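Local coordinates for protein chlorite dismutase (Nitrobacter winogradskyi, PDB 3QPI) that binds heme b and probably uses its iron to convert chlorite into chloride and molecular oxygen, at residues A[24-29]-A[173-178]. Numbering follows the deposited sequence.
Sequences GESLMA and REVDIR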
loop_
_atom_site.group_PDB
_atom_site.type_symbol
_atom_site.label_atom_id
_atom_site.label_comp_id
_atom_site.label_asym_id
_atom_site.label_seq_id
_atom_site.Cartn_x
_atom_site.Cartn_y
_atom_site.Cartn_z
ATOM N N GLY A 24 3.839 7.260 13.922
ATOM C CA GLY A 24 5.277 7.133 14.060
ATOM C C GLY A 24 6.004 8.039 13.075
ATOM O O GLY A 24 5.435 8.959 12.513
ATOM N N GLU A 25 7.277 7.760 12.852
ATOM C CA GLU A 25 8.144 8.671 12.130
ATOM C C GLU A 25 7.797 8.733 10.637
ATOM O O GLU A 25 7.551 7.724 9.992
ATOM C CB GLU A 25 9.584 8.229 12.345
ATOM C CG GLU A 25 10.624 9.106 11.709
ATOM C CD GLU A 25 12.019 8.526 11.901
ATOM O OE1 GLU A 25 12.917 8.827 11.085
ATOM O OE2 GLU A 25 12.209 7.753 12.868
ATOM N N SER A 26 7.776 9.944 10.105
ATOM C CA SER A 26 7.437 10.186 8.715
ATOM C C SER A 26 8.684 10.036 7.848
ATOM O O SER A 26 9.660 9.401 8.243
ATOM C CB SER A 26 6.834 11.586 8.586
ATOM O OG SER A 26 6.295 11.821 7.298
ATOM N N LEU A 27 8.652 10.606 6.654
ATOM C CA LEU A 27 9.804 10.554 5.768
ATOM C C LEU A 27 10.103 11.945 5.276
ATOM O O LEU A 27 9.221 12.806 5.231
ATOM C CB LEU A 27 9.540 9.646 4.573
ATOM C CG LEU A 27 9.375 8.174 4.911
ATOM C CD1 LEU A 27 8.722 7.431 3.736
ATOM C CD2 LEU A 27 10.715 7.569 5.293
ATOM N N MET A 28 11.357 12.151 4.900
ATOM C CA MET A 28 11.821 13.440 4.428
ATOM C C MET A 28 11.120 13.821 3.125
ATOM O O MET A 28 10.678 12.954 2.367
ATOM C CB MET A 28 13.330 13.352 4.220
ATOM C CG MET A 28 13.980 14.591 3.639
ATOM S SD MET A 28 15.765 14.353 3.410
ATOM C CE MET A 28 16.228 13.614 4.982
ATOM N N ALA A 29 11.010 15.123 2.876
ATOM C CA ALA A 29 10.425 15.635 1.632
ATOM C C ALA A 29 11.306 15.321 0.418
ATOM O O ALA A 29 12.532 15.313 0.514
ATOM C CB ALA A 29 10.212 17.140 1.731
ATOM N N ARG A 173 3.802 2.081 12.441
ATOM C CA ARG A 173 4.375 3.138 11.632
ATOM C C ARG A 173 3.705 3.149 10.265
ATOM O O ARG A 173 3.474 2.099 9.676
ATOM C CB ARG A 173 5.892 2.995 11.498
ATOM C CG ARG A 173 6.560 4.196 10.841
ATOM C CD ARG A 173 8.088 4.056 10.728
ATOM N NE ARG A 173 8.668 5.244 10.089
ATOM C CZ ARG A 173 9.878 5.311 9.528
ATOM N NH1 ARG A 173 10.683 4.255 9.528
ATOM N NH2 ARG A 173 10.287 6.449 8.961
ATOM N N GLU A 174 3.414 4.349 9.765
ATOM C CA GLU A 174 2.688 4.514 8.525
ATOM C C GLU A 174 2.878 5.924 8.009
ATOM O O GLU A 174 2.777 6.886 8.762
ATOM C CB GLU A 174 1.199 4.242 8.755
ATOM C CG GLU A 174 0.320 4.396 7.534
ATOM C CD GLU A 174 -1.074 3.875 7.785
ATOM O OE1 GLU A 174 -1.465 3.803 8.963
ATOM O OE2 GLU A 174 -1.772 3.503 6.829
ATOM N N VAL A 175 3.150 6.050 6.716
ATOM C CA VAL A 175 3.394 7.354 6.136
ATOM C C VAL A 175 2.522 7.497 4.897
ATOM O O VAL A 175 2.308 6.534 4.162
ATOM C CB VAL A 175 4.878 7.540 5.753
ATOM C CG1 VAL A 175 5.127 8.968 5.232
ATOM C CG2 VAL A 175 5.787 7.211 6.945
ATOM N N ASP A 176 2.013 8.702 4.690
ATOM C CA ASP A 176 1.174 8.999 3.550
ATOM C C ASP A 176 1.973 9.741 2.452
ATOM O O ASP A 176 2.329 10.916 2.609
ATOM C CB ASP A 176 -0.026 9.844 4.009
ATOM C CG ASP A 176 -1.299 9.027 4.143
ATOM O OD1 ASP A 176 -1.362 7.905 3.599
ATOM O OD2 ASP A 176 -2.245 9.505 4.795
ATOM N N ILE A 177 2.276 9.045 1.358
ATOM C CA ILE A 177 2.880 9.685 0.186
ATOM C C ILE A 177 1.874 9.740 -0.963
ATOM O O ILE A 177 1.261 8.723 -1.300
ATOM C CB ILE A 177 4.153 8.936 -0.252
ATOM C CG1 ILE A 177 5.121 8.819 0.932
ATOM C CG2 ILE A 177 4.833 9.665 -1.418
ATOM C CD1 ILE A 177 6.257 7.903 0.695
ATOM N N ARG A 178 1.682 10.922 -1.552
ATOM C CA ARG A 178 0.783 11.036 -2.702
ATOM C C ARG A 178 1.520 11.533 -3.940
ATOM O O ARG A 178 2.376 12.410 -3.848
ATOM C CB ARG A 178 -0.406 11.969 -2.399
ATOM C CG ARG A 178 -1.293 11.488 -1.248
ATOM C CD ARG A 178 -1.977 10.148 -1.560
ATOM N NE ARG A 178 -2.834 9.717 -0.458
ATOM C CZ ARG A 178 -2.445 8.938 0.556
ATOM N NH1 ARG A 178 -1.194 8.473 0.634
ATOM N NH2 ARG A 178 -3.320 8.633 1.515
HETATM O O HOH W 1 4.188 9.042 9.852
#
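A loop-to-strand contact, in which an arginine side chain grips backbone carbonyls, lays the connection between strands 14-23 and 32-37 over residues 173-178 of strand 171-181 in the antiparallel sheet of a ferredoxin-like fold of the dimeric α+β barrel superfamily. Arg173 leaves the strand with CG anti to the backbone N and runs extended to NE, which brings the edge of its guanidinium against the loop. NE donates a nearly straight bond to Glu25 O at 2.7 Å (165°), while NH2 reaches Ser26 O at 3.1 Å and adds a weak bond to Glu25 O. Both oxygens lie in the guanidinium plane, so the group is held in its rotation, although each nitrogen approaches from above the carbonyl plane. The Glu25 side chain runs alongside in the same direction; its OE1, 4.1 Å from Arg173 NH2, offers only a nearby opposite charge, well out of the guanidinium plane. An alanine at Arg173 would remove all three bonds and would probably leave the loop less firmly fixed to the strand. Farther along, Val175 CG2 packs against Glu25 O, 3.6 Å away, and against Ser26 CA. One water lies within hydrogen-bonding distance of both Gly24 O and Glu174 O and links the two backbones. Leu27, which Trp50 and Leu52 of strand 50-54 also cover, crosses Ile177 at about a right angle, its CD1 3.9 Å from Ile177 CD1.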